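Local coordinates for oligopeptide ABC transporter, periplasmic oligopeptide-binding protein, putative (Thermotoga maritima MSB8, PDB 5IPW), which probably binds oligopeptides in the periplasm and hands them to an ABC transporter for import, as a member of the family 5 solute-binding proteins, at residues G176-L179 / L180-Y184; F86-E90 / G91-V95; V104-N107 / G108-I112. One frame throughout, in Å; residues are numbered along the deposited sequence.

Interaction 1: residues G176-L179 / L180-Y184; sequences GLFL and LKVPY
F178 O accepts a backbone hydrogen bond from K181 N at 2.8 Å, and one residue earlier L177 O accepts from L180 N at 2.9 Å. Each of these bonds joins a residue to the third one after it, as in a 3-10-like turn. F178 O takes a second, weak bond from V182 N at 3.3 Å. Further along, P183 has no backbone N-H to give, and P183 CD lies 3.1 Å from L179 O.

Apolar contact joins F178 to V182. CG of F178 is anti to the backbone N (chi1 179°), a torsion that puts the ring beside V182, whose CG2 lies over one face, offset toward the rim. In this CH-pi contact V182 CG2 is 4.0 Å from the centroid of the F178 ring, 24° off the normal. K181 CB approaches the same ring obliquely, 4.2 Å from F178 CD1, while L180 CD1 stays 4.2 Å from L179 CB. The F178 ring also meets the edge-to-face partners F171 and F187.

Consecutive helical turns held by i to i+3 bonds, not a regular helix, with F178, L179, V182 and P183 buried, make up this piece of the loop between strand 166-171 and helix 192-195, which packs on the antiparallel sheet holding strands 85-87, 94-105 and 110-115.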
ATOM      1  N   GLY A 176      18.436  -0.139   5.566  1.00 85.43           N
ATOM      2  CA  GLY A 176      18.073  -0.111   4.148  1.00 81.86           C
ATOM      3  C   GLY A 176      16.591   0.072   3.891  1.00 76.94           C
ATOM      4  O   GLY A 176      16.203   0.600   2.855  1.00 77.17           O
ATOM      5  N   LEU A 177      15.763  -0.355   4.841  1.00 75.08           N
ATOM      6  CA  LEU A 177      14.312  -0.259   4.710  1.00 75.17           C
ATOM      7  C   LEU A 177      13.800   1.169   4.608  1.00 72.91           C
ATOM      8  O   LEU A 177      12.684   1.389   4.151  1.00 74.75           O
ATOM      9  CB  LEU A 177      13.623  -0.939   5.898  1.00 76.66           C
ATOM     10  CG  LEU A 177      13.770  -2.458   6.022  1.00 78.54           C
ATOM     11  CD1 LEU A 177      12.989  -2.963   7.233  1.00 75.44           C
ATOM     12  CD2 LEU A 177      13.325  -3.172   4.746  1.00 77.52           C
ATOM     13  N   PHE A 178      14.602   2.134   5.046  1.00 69.89           N
ATOM     14  CA  PHE A 178      14.176   3.526   5.065  1.00 66.85           C
ATOM     15  C   PHE A 178      13.732   4.027   3.698  1.00 64.52           C
ATOM     16  O   PHE A 178      12.792   4.812   3.607  1.00 64.50           O
ATOM     17  CB  PHE A 178      15.294   4.421   5.589  1.00 66.58           C
ATOM     18  CG  PHE A 178      14.935   5.879   5.605  1.00 65.81           C
ATOM     19  CD1 PHE A 178      13.916   6.341   6.422  1.00 63.69           C
ATOM     20  CD2 PHE A 178      15.609   6.787   4.792  1.00 64.98           C
ATOM     21  CE1 PHE A 178      13.577   7.680   6.440  1.00 63.70           C
ATOM     22  CE2 PHE A 178      15.276   8.127   4.806  1.00 62.66           C
ATOM     23  CZ  PHE A 178      14.259   8.575   5.633  1.00 63.80           C
ATOM     24  N   LEU A 179      14.402   3.583   2.640  1.00 62.90           N
ATOM     25  CA  LEU A 179      14.024   3.988   1.290  1.00 63.45           C
ATOM     26  C   LEU A 179      12.570   3.664   0.973  1.00 62.11           C
ATOM     27  O   LEU A 179      11.934   4.388   0.217  1.00 63.57           O
ATOM     28  CB  LEU A 179      14.926   3.335   0.243  1.00 64.91           C
ATOM     29  CG  LEU A 179      16.344   3.887   0.116  1.00 67.52           C
ATOM     30  CD1 LEU A 179      17.069   3.124  -0.981  1.00 70.14           C
ATOM     31  CD2 LEU A 179      16.367   5.381  -0.178  1.00 66.00           C
ATOM     32  N   LEU A 180      12.053   2.581   1.544  1.00 58.80           N
ATOM     33  CA  LEU A 180      10.654   2.197   1.346  1.00 59.31           C
ATOM     34  C   LEU A 180       9.677   2.997   2.207  1.00 56.65           C
ATOM     35  O   LEU A 180       8.471   2.931   1.999  1.00 56.89           O
ATOM     36  CB  LEU A 180      10.468   0.702   1.605  1.00 60.57           C
ATOM     37  CG  LEU A 180      10.869  -0.221   0.452  1.00 62.89           C
ATOM     38  CD1 LEU A 180      12.269   0.051  -0.087  1.00 63.03           C
ATOM     39  CD2 LEU A 180      10.746  -1.655   0.929  1.00 63.84           C
ATOM     40  N   LYS A 181      10.198   3.742   3.173  1.00 56.11           N
ATOM     41  CA  LYS A 181       9.375   4.582   4.030  1.00 56.50           C
ATOM     42  C   LYS A 181       9.081   5.911   3.357  1.00 52.64           C
ATOM     43  O   LYS A 181       7.996   6.466   3.518  1.00 53.19           O
ATOM     44  CB  LYS A 181      10.091   4.845   5.354  1.00 59.85           C
ATOM     45  CG  LYS A 181      10.435   3.590   6.137  1.00 63.28           C
ATOM     46  CD  LYS A 181       9.348   3.234   7.135  1.00 66.61           C
ATOM     47  CE  LYS A 181       9.545   1.836   7.694  1.00 69.19           C
ATOM     48  NZ  LYS A 181       9.205   0.793   6.686  1.00 72.22           N
ATOM     49  N   VAL A 182      10.046   6.405   2.590  1.00 48.56           N
ATOM     50  CA  VAL A 182       9.981   7.754   2.025  1.00 47.41           C
ATOM     51  C   VAL A 182       8.804   8.000   1.070  1.00 44.92           C
ATOM     52  O   VAL A 182       8.177   9.054   1.149  1.00 45.05           O
ATOM     53  CB  VAL A 182      11.313   8.130   1.343  1.00 48.59           C
ATOM     54  CG1 VAL A 182      11.211   9.470   0.632  1.00 49.67           C
ATOM     55  CG2 VAL A 182      12.424   8.186   2.379  1.00 50.35           C
ATOM     56  N   PRO A 183       8.504   7.048   0.168  1.00 43.50           N
ATOM     57  CA  PRO A 183       7.342   7.192  -0.713  1.00 45.19           C
ATOM     58  C   PRO A 183       6.006   7.053   0.004  1.00 46.29           C
ATOM     59  O   PRO A 183       4.982   7.444  -0.550  1.00 45.69           O
ATOM     60  CB  PRO A 183       7.483   6.030  -1.703  1.00 44.78           C
ATOM     61  CG  PRO A 183       8.814   5.435  -1.452  1.00 45.06           C
ATOM     62  CD  PRO A 183       9.183   5.768  -0.052  1.00 43.94           C
ATOM     63  N   TYR A 184       6.021   6.467   1.201  1.00 46.22           N
ATOM     64  CA  TYR A 184       4.809   6.262   1.978  1.00 46.98           C
ATOM     65  C   TYR A 184       4.517   7.461   2.879  1.00 47.90           C
ATOM     66  O   TYR A 184       3.377   7.927   2.947  1.00 51.01           O
ATOM     67  CB  TYR A 184       4.916   4.984   2.832  1.00 46.45           C
ATOM     68  CG  TYR A 184       3.652   4.709   3.620  1.00 47.25           C
ATOM     69  CD1 TYR A 184       2.574   4.070   3.027  1.00 48.25           C
ATOM     70  CD2 TYR A 184       3.517   5.123   4.946  1.00 48.14           C
ATOM     71  CE1 TYR A 184       1.400   3.833   3.728  1.00 48.23           C
ATOM     72  CE2 TYR A 184       2.344   4.894   5.657  1.00 48.43           C
ATOM     73  CZ  TYR A 184       1.283   4.247   5.040  1.00 48.52           C
ATOM     74  OH  TYR A 184       0.101   4.009   5.714  1.00 46.28           O
TER

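Interaction 2: residues F86-E90 / G91-V95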
ATOM      1  N   PHE A  86       8.682   9.749  -4.923  1.00 41.78           N
ATOM      2  CA  PHE A  86       7.457   8.978  -5.061  1.00 42.80           C
ATOM      3  C   PHE A  86       7.779   7.541  -5.390  1.00 45.66           C
ATOM      4  O   PHE A  86       8.872   7.227  -5.882  1.00 45.24           O
ATOM      5  CB  PHE A  86       6.578   9.543  -6.175  1.00 40.49           C
ATOM      6  CG  PHE A  86       6.002  10.890  -5.866  1.00 40.84           C
ATOM      7  CD1 PHE A  86       4.825  11.006  -5.145  1.00 40.85           C
ATOM      8  CD2 PHE A  86       6.624  12.041  -6.305  1.00 40.70           C
ATOM      9  CE1 PHE A  86       4.284  12.244  -4.861  1.00 39.91           C
ATOM     10  CE2 PHE A  86       6.084  13.287  -6.025  1.00 41.44           C
ATOM     11  CZ  PHE A  86       4.913  13.385  -5.300  1.00 40.68           C
ATOM     12  N   TRP A  87       6.810   6.673  -5.126  1.00 49.34           N
ATOM     13  CA  TRP A  87       6.797   5.359  -5.746  1.00 51.91           C
ATOM     14  C   TRP A  87       6.740   5.588  -7.247  1.00 54.24           C
ATOM     15  O   TRP A  87       6.188   6.584  -7.709  1.00 54.28           O
ATOM     16  CB  TRP A  87       5.543   4.560  -5.348  1.00 50.47           C
ATOM     17  CG  TRP A  87       5.487   4.037  -3.948  1.00 48.68           C
ATOM     18  CD1 TRP A  87       4.494   4.252  -3.043  1.00 50.02           C
ATOM     19  CD2 TRP A  87       6.437   3.179  -3.305  1.00 48.05           C
ATOM     20  NE1 TRP A  87       4.764   3.591  -1.869  1.00 49.77           N
ATOM     21  CE2 TRP A  87       5.956   2.927  -2.000  1.00 48.94           C
ATOM     22  CE3 TRP A  87       7.649   2.601  -3.700  1.00 46.80           C
ATOM     23  CZ2 TRP A  87       6.645   2.124  -1.088  1.00 47.67           C
ATOM     24  CZ3 TRP A  87       8.336   1.803  -2.793  1.00 46.81           C
ATOM     25  CH2 TRP A  87       7.833   1.574  -1.502  1.00 48.01           C
ATOM     26  N   ASP A  88       7.288   4.668  -8.020  1.00 61.27           N
ATOM     27  CA  ASP A  88       6.866   4.564  -9.403  1.00 67.48           C
ATOM     28  C   ASP A  88       5.442   3.986  -9.385  1.00 72.97           C
ATOM     29  O   ASP A  88       4.869   3.739  -8.315  1.00 66.47           O
ATOM     30  CB  ASP A  88       7.811   3.681 -10.203  1.00 69.04           C
ATOM     31  CG  ASP A  88       7.651   2.218  -9.882  1.00 72.05           C
ATOM     32  OD1 ASP A  88       7.347   1.880  -8.716  1.00 70.95           O
ATOM     33  OD2 ASP A  88       7.834   1.401 -10.804  1.00 79.44           O
ATOM     34  N   LYS A  89       4.867   3.767 -10.560  1.00 80.27           N
ATOM     35  CA  LYS A  89       3.498   3.254 -10.644  1.00 80.45           C
ATOM     36  C   LYS A  89       3.338   1.849 -10.024  1.00 81.89           C
ATOM     37  O   LYS A  89       2.326   1.580  -9.375  1.00 74.78           O
ATOM     38  CB  LYS A  89       3.032   3.252 -12.102  1.00 79.01           C
ATOM     39  CG  LYS A  89       1.634   2.709 -12.320  1.00 75.57           C
ATOM     40  CD  LYS A  89       1.367   2.460 -13.792  1.00 73.42           C
ATOM     41  CE  LYS A  89       0.081   1.680 -13.974  1.00 71.31           C
ATOM     42  NZ  LYS A  89      -0.258   1.503 -15.409  1.00 74.33           N
ATOM     43  N   GLU A  90       4.323   0.964 -10.223  1.00 82.76           N
ATOM     44  CA  GLU A  90       4.211  -0.434  -9.756  1.00 85.28           C
ATOM     45  C   GLU A  90       4.458  -0.597  -8.241  1.00 84.03           C
ATOM     46  O   GLU A  90       3.751  -1.360  -7.568  1.00 83.63           O
ATOM     47  CB  GLU A  90       5.108  -1.378 -10.593  1.00 89.05           C
ATOM     48  CG  GLU A  90       6.573  -1.494 -10.170  1.00 90.28           C
ATOM     49  CD  GLU A  90       7.367  -2.471 -11.030  1.00 92.34           C
ATOM     50  OE1 GLU A  90       8.616  -2.397 -11.029  1.00 94.31           O
ATOM     51  OE2 GLU A  90       6.747  -3.319 -11.706  1.00 92.69           O
ATOM     52  N   GLY A  91       5.462   0.112  -7.723  1.00 80.07           N
ATOM     53  CA  GLY A  91       5.703   0.210  -6.282  1.00 74.27           C
ATOM     54  C   GLY A  91       6.998  -0.394  -5.767  1.00 70.35           C
ATOM     55  O   GLY A  91       7.074  -0.763  -4.597  1.00 67.90           O
ATOM     56  N   GLY A  92       8.020  -0.483  -6.615  1.00 66.21           N
ATOM     57  CA  GLY A  92       9.285  -1.103  -6.217  1.00 67.20           C
ATOM     58  C   GLY A  92      10.478  -0.182  -6.120  1.00 69.25           C
ATOM     59  O   GLY A  92      11.465  -0.500  -5.459  1.00 68.64           O
ATOM     60  N   LYS A  93      10.379   0.970  -6.768  1.00 73.73           N
ATOM     61  CA  LYS A  93      11.524   1.837  -6.990  1.00 72.85           C
ATOM     62  C   LYS A  93      11.146   3.269  -6.648  1.00 66.82           C
ATOM     63  O   LYS A  93       9.970   3.645  -6.727  1.00 64.50           O
ATOM     64  CB  LYS A  93      11.972   1.737  -8.452  1.00 77.63           C
ATOM     65  CG  LYS A  93      10.820   1.785  -9.447  1.00 78.83           C
ATOM     66  CD  LYS A  93      11.253   1.476 -10.870  1.00 85.05           C
ATOM     67  CE  LYS A  93      11.994   2.637 -11.518  1.00 87.15           C
ATOM     68  NZ  LYS A  93      11.864   2.614 -13.004  1.00 87.04           N
ATOM     69  N   LEU A  94      12.145   4.064  -6.274  1.00 58.63           N
ATOM     70  CA  LEU A  94      11.919   5.469  -5.982  1.00 54.91           C
ATOM     71  C   LEU A  94      12.140   6.332  -7.201  1.00 52.63           C
ATOM     72  O   LEU A  94      12.971   6.049  -8.050  1.00 50.94           O
ATOM     73  CB  LEU A  94      12.800   5.955  -4.839  1.00 55.00           C
ATOM     74  CG  LEU A  94      12.157   5.864  -3.463  1.00 55.21           C
ATOM     75  CD1 LEU A  94      11.619   4.466  -3.187  1.00 55.76           C
ATOM     76  CD2 LEU A  94      13.187   6.274  -2.421  1.00 54.74           C
ATOM     77  N   VAL A  95      11.397   7.424  -7.237  1.00 52.54           N
ATOM     78  CA  VAL A  95      11.299   8.275  -8.395  1.00 50.22           C
ATOM     79  C   VAL A  95      11.311   9.714  -7.871  1.00 48.73           C
ATOM     80  O   VAL A  95      10.736   9.984  -6.817  1.00 50.78           O
ATOM     81  CB  VAL A  95      10.004   7.909  -9.143  1.00 50.62           C
ATOM     82  CG1 VAL A  95       9.366   9.106  -9.785  1.00 52.07           C
ATOM     83  CG2 VAL A  95      10.281   6.835 -10.180  1.00 51.42           C
TER
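D88 faces K93 across the turn, the two side chains crossing at about a right angle, while D88 N donates to K93 O at 3.1 Å. From the backbone outward, D88 CB lies 3.6 Å from K93 CG and 4.0 Å from V95 CG2. CG of D88 stands between its own N and carbonyl carbon (chi1 74°), a torsion that turns the carboxylate back over the loop. There D88 OD1 accepts from G91 N at 2.8 Å and from G92 N at 3.2 Å, gripped on its syn side from opposite faces of the carboxylate plane. These bonds cross the loop of a beta hairpin whose strands, 85-87 and 94-105, are joined by the reciprocal bonds of F86 with V95. D88 OD2 instead rests along the lysine chain, 3.3 Å from K93 CG, with the ammonium too far for contact. Without the carboxylate, as with an alanine here, the amides of G91 and G92 would probably lose their shared acceptor and the loop be freer to move. G91, with phi 115°, has a backbone where a CB would jam against E90 O. G91 O lies over a face of the W87 indole, 3.4 Å from W87 CZ3, and accepts from Q499, while W87 NE1 donates to V617 O.

Interaction 3: residues V104-N107 / G108-I112; sequences VLEN and GRVYI
R109 and V110 both face L105 across the hairpin, forming a classic beta bulge: L105 O accepts from R109 N and from V110 N, each at 3.2 Å. The R109 bond runs nearly along the C=O axis, whereas V110 N comes from above the carbonyl plane. L105 N returns a nearly straight bond (172°) to V110 O at 2.9 Å, completing the pair. Between L105 and R109, the residues E106, N107 and G108 all have positive phi, so the chain winds in a left-handed sense before R109.

On the face shared by V104 and Y111 the two side chains lie side by side. V104 CG1 approaches the Y111 ring obliquely, 3.3 Å from Y111 CE2, and V104 CG2 lies 3.8 Å from Y111 CD2; the phenol hydroxyl is hydrogen-bonded to Y175 O. The other face carries L105 CB, 3.6 Å from V110 CG2. From the turn, E106, its chain extended beyond CG, sets its carboxylate against V110 CG1, with E106 OE1 3.5 Å away. E106 OE1 also lies 3.5 Å from R109 CD, and the carboxylate meets the aliphatic part of the arginine rather than its guanidinium.

Loop E106-R109 thus closes a bulged beta hairpin that joins strands 94-105 and 110-115, neighbours in an antiparallel sheet.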
ATOM      1  N   VAL A 104      22.622   7.320  -0.782  1.00 67.62           N
ATOM      2  CA  VAL A 104      22.670   6.371   0.327  1.00 71.74           C
ATOM      3  C   VAL A 104      24.132   6.094   0.660  1.00 73.60           C
ATOM      4  O   VAL A 104      24.865   5.565  -0.181  1.00 71.51           O
ATOM      5  CB  VAL A 104      21.984   5.042  -0.032  1.00 72.74           C
ATOM      6  CG1 VAL A 104      21.804   4.194   1.219  1.00 73.91           C
ATOM      7  CG2 VAL A 104      20.647   5.293  -0.716  1.00 73.00           C
ATOM      8  N   LEU A 105      24.551   6.445   1.877  1.00 73.62           N
ATOM      9  CA  LEU A 105      25.959   6.340   2.270  1.00 72.27           C
ATOM     10  C   LEU A 105      26.147   5.527   3.545  1.00 71.72           C
ATOM     11  O   LEU A 105      25.176   5.196   4.230  1.00 70.95           O
ATOM     12  CB  LEU A 105      26.573   7.733   2.448  1.00 71.01           C
ATOM     13  CG  LEU A 105      26.452   8.698   1.267  1.00 71.89           C
ATOM     14  CD1 LEU A 105      27.017  10.063   1.629  1.00 70.87           C
ATOM     15  CD2 LEU A 105      27.150   8.146   0.034  1.00 72.96           C
ATOM     16  N   GLU A 106      27.411   5.210   3.841  1.00 71.85           N
ATOM     17  CA  GLU A 106      27.793   4.430   5.023  1.00 71.36           C
ATOM     18  C   GLU A 106      26.935   3.176   5.148  1.00 70.16           C
ATOM     19  O   GLU A 106      26.386   2.881   6.210  1.00 67.68           O
ATOM     20  CB  GLU A 106      27.707   5.291   6.292  1.00 72.99           C
ATOM     21  CG  GLU A 106      28.743   6.412   6.349  1.00 74.37           C
ATOM     22  CD  GLU A 106      28.561   7.347   7.539  1.00 75.87           C
ATOM     23  OE1 GLU A 106      28.138   6.887   8.628  1.00 76.69           O
ATOM     24  OE2 GLU A 106      28.847   8.554   7.382  1.00 74.55           O
ATOM     25  N   ASN A 107      26.821   2.454   4.036  1.00 72.96           N
ATOM     26  CA  ASN A 107      25.981   1.266   3.946  1.00 78.35           C
ATOM     27  C   ASN A 107      24.615   1.453   4.615  1.00 78.41           C
ATOM     28  O   ASN A 107      24.299   0.802   5.608  1.00 77.53           O
ATOM     29  CB  ASN A 107      26.716   0.053   4.538  1.00 82.94           C
ATOM     30  CG  ASN A 107      25.984  -1.259   4.282  1.00 84.86           C
ATOM     31  OD1 ASN A 107      25.435  -1.477   3.197  1.00 85.68           O
ATOM     32  ND2 ASN A 107      25.967  -2.138   5.283  1.00 83.48           N
ATOM     33  N   GLY A 108      23.820   2.369   4.075  1.00 78.74           N
ATOM     34  CA  GLY A 108      22.459   2.598   4.563  1.00 77.67           C
ATOM     35  C   GLY A 108      22.361   3.118   5.985  1.00 75.09           C
ATOM     36  O   GLY A 108      21.338   2.945   6.645  1.00 72.99           O
ATOM     37  N   ARG A 109      23.424   3.750   6.464  1.00 75.72           N
ATOM     38  CA  ARG A 109      23.401   4.373   7.776  1.00 78.68           C
ATOM     39  C   ARG A 109      22.908   5.806   7.609  1.00 71.83           C
ATOM     40  O   ARG A 109      22.078   6.276   8.389  1.00 66.86           O
ATOM     41  CB  ARG A 109      24.794   4.327   8.421  1.00 84.99           C
ATOM     42  CG  ARG A 109      24.848   4.804   9.869  1.00 90.67           C
ATOM     43  CD  ARG A 109      26.232   4.636  10.499  1.00 95.97           C
ATOM     44  NE  ARG A 109      26.452   3.293  11.060  1.00 98.20           N
ATOM     45  CZ  ARG A 109      27.014   2.260  10.424  1.00 97.56           C
ATOM     46  NH1 ARG A 109      27.444   2.366   9.167  1.00 97.18           N
ATOM     47  NH2 ARG A 109      27.149   1.099  11.058  1.00 96.21           N
ATOM     48  N   VAL A 110      23.412   6.490   6.582  1.00 66.65           N
ATOM     49  CA  VAL A 110      23.005   7.862   6.309  1.00 68.16           C
ATOM     50  C   VAL A 110      22.385   8.002   4.915  1.00 67.50           C
ATOM     51  O   VAL A 110      22.766   7.302   3.966  1.00 65.10           O
ATOM     52  CB  VAL A 110      24.162   8.886   6.496  1.00 68.71           C
ATOM     53  CG1 VAL A 110      25.248   8.330   7.406  1.00 70.47           C
ATOM     54  CG2 VAL A 110      24.770   9.318   5.172  1.00 68.69           C
ATOM     55  N   TYR A 111      21.429   8.925   4.818  1.00 67.02           N
ATOM     56  CA  TYR A 111      20.780   9.276   3.558  1.00 62.90           C
ATOM     57  C   TYR A 111      20.813  10.784   3.385  1.00 58.43           C
ATOM     58  O   TYR A 111      20.464  11.520   4.306  1.00 53.25           O
ATOM     59  CB  TYR A 111      19.332   8.798   3.555  1.00 63.37           C
ATOM     60  CG  TYR A 111      19.182   7.305   3.712  1.00 65.57           C
ATOM     61  CD1 TYR A 111      19.081   6.726   4.971  1.00 67.13           C
ATOM     62  CD2 TYR A 111      19.150   6.469   2.599  1.00 67.78           C
ATOM     63  CE1 TYR A 111      18.944   5.356   5.120  1.00 70.12           C
ATOM     64  CE2 TYR A 111      19.012   5.098   2.737  1.00 70.24           C
ATOM     65  CZ  TYR A 111      18.911   4.546   3.999  1.00 72.68           C
ATOM     66  OH  TYR A 111      18.770   3.185   4.142  1.00 73.50           O
ATOM     67  N   ILE A 112      21.254  11.232   2.215  1.00 56.99           N
ATOM     68  CA  ILE A 112      21.216  12.646   1.859  1.00 58.55           C
ATOM     69  C   ILE A 112      20.153  12.843   0.789  1.00 57.37           C
ATOM     70  O   ILE A 112      20.130  12.119  -0.203  1.00 59.05           O
ATOM     71  CB  ILE A 112      22.578  13.147   1.320  1.00 59.57           C
ATOM     72  CG1 ILE A 112      23.534  13.480   2.468  1.00 61.07           C
ATOM     73  CG2 ILE A 112      22.408  14.410   0.481  1.00 59.50           C
ATOM     74  CD1 ILE A 112      23.988  12.296   3.287  1.00 61.92           C
TER

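In the fold
From the N terminus, interaction 2 comes first and closes the loop between strand 85-87, at the margin of the five-stranded antiparallel sheet, and strand 94-105. The same long strand then carries the chain to interaction 3, about 20 Å away between centres, where the next hairpin turns into strand 110-115. Interaction 1 follows after strand 166-171, as a local turn in the loop beyond it. The three lie in series; none nests in or crosses another. Interactions 2 and 3 do not touch, but segment 176-184 spans them: P183 and L180 pack on W87, L179 and P183 on L94, and F178 and L179 on Y111, tying both hairpins to one loop.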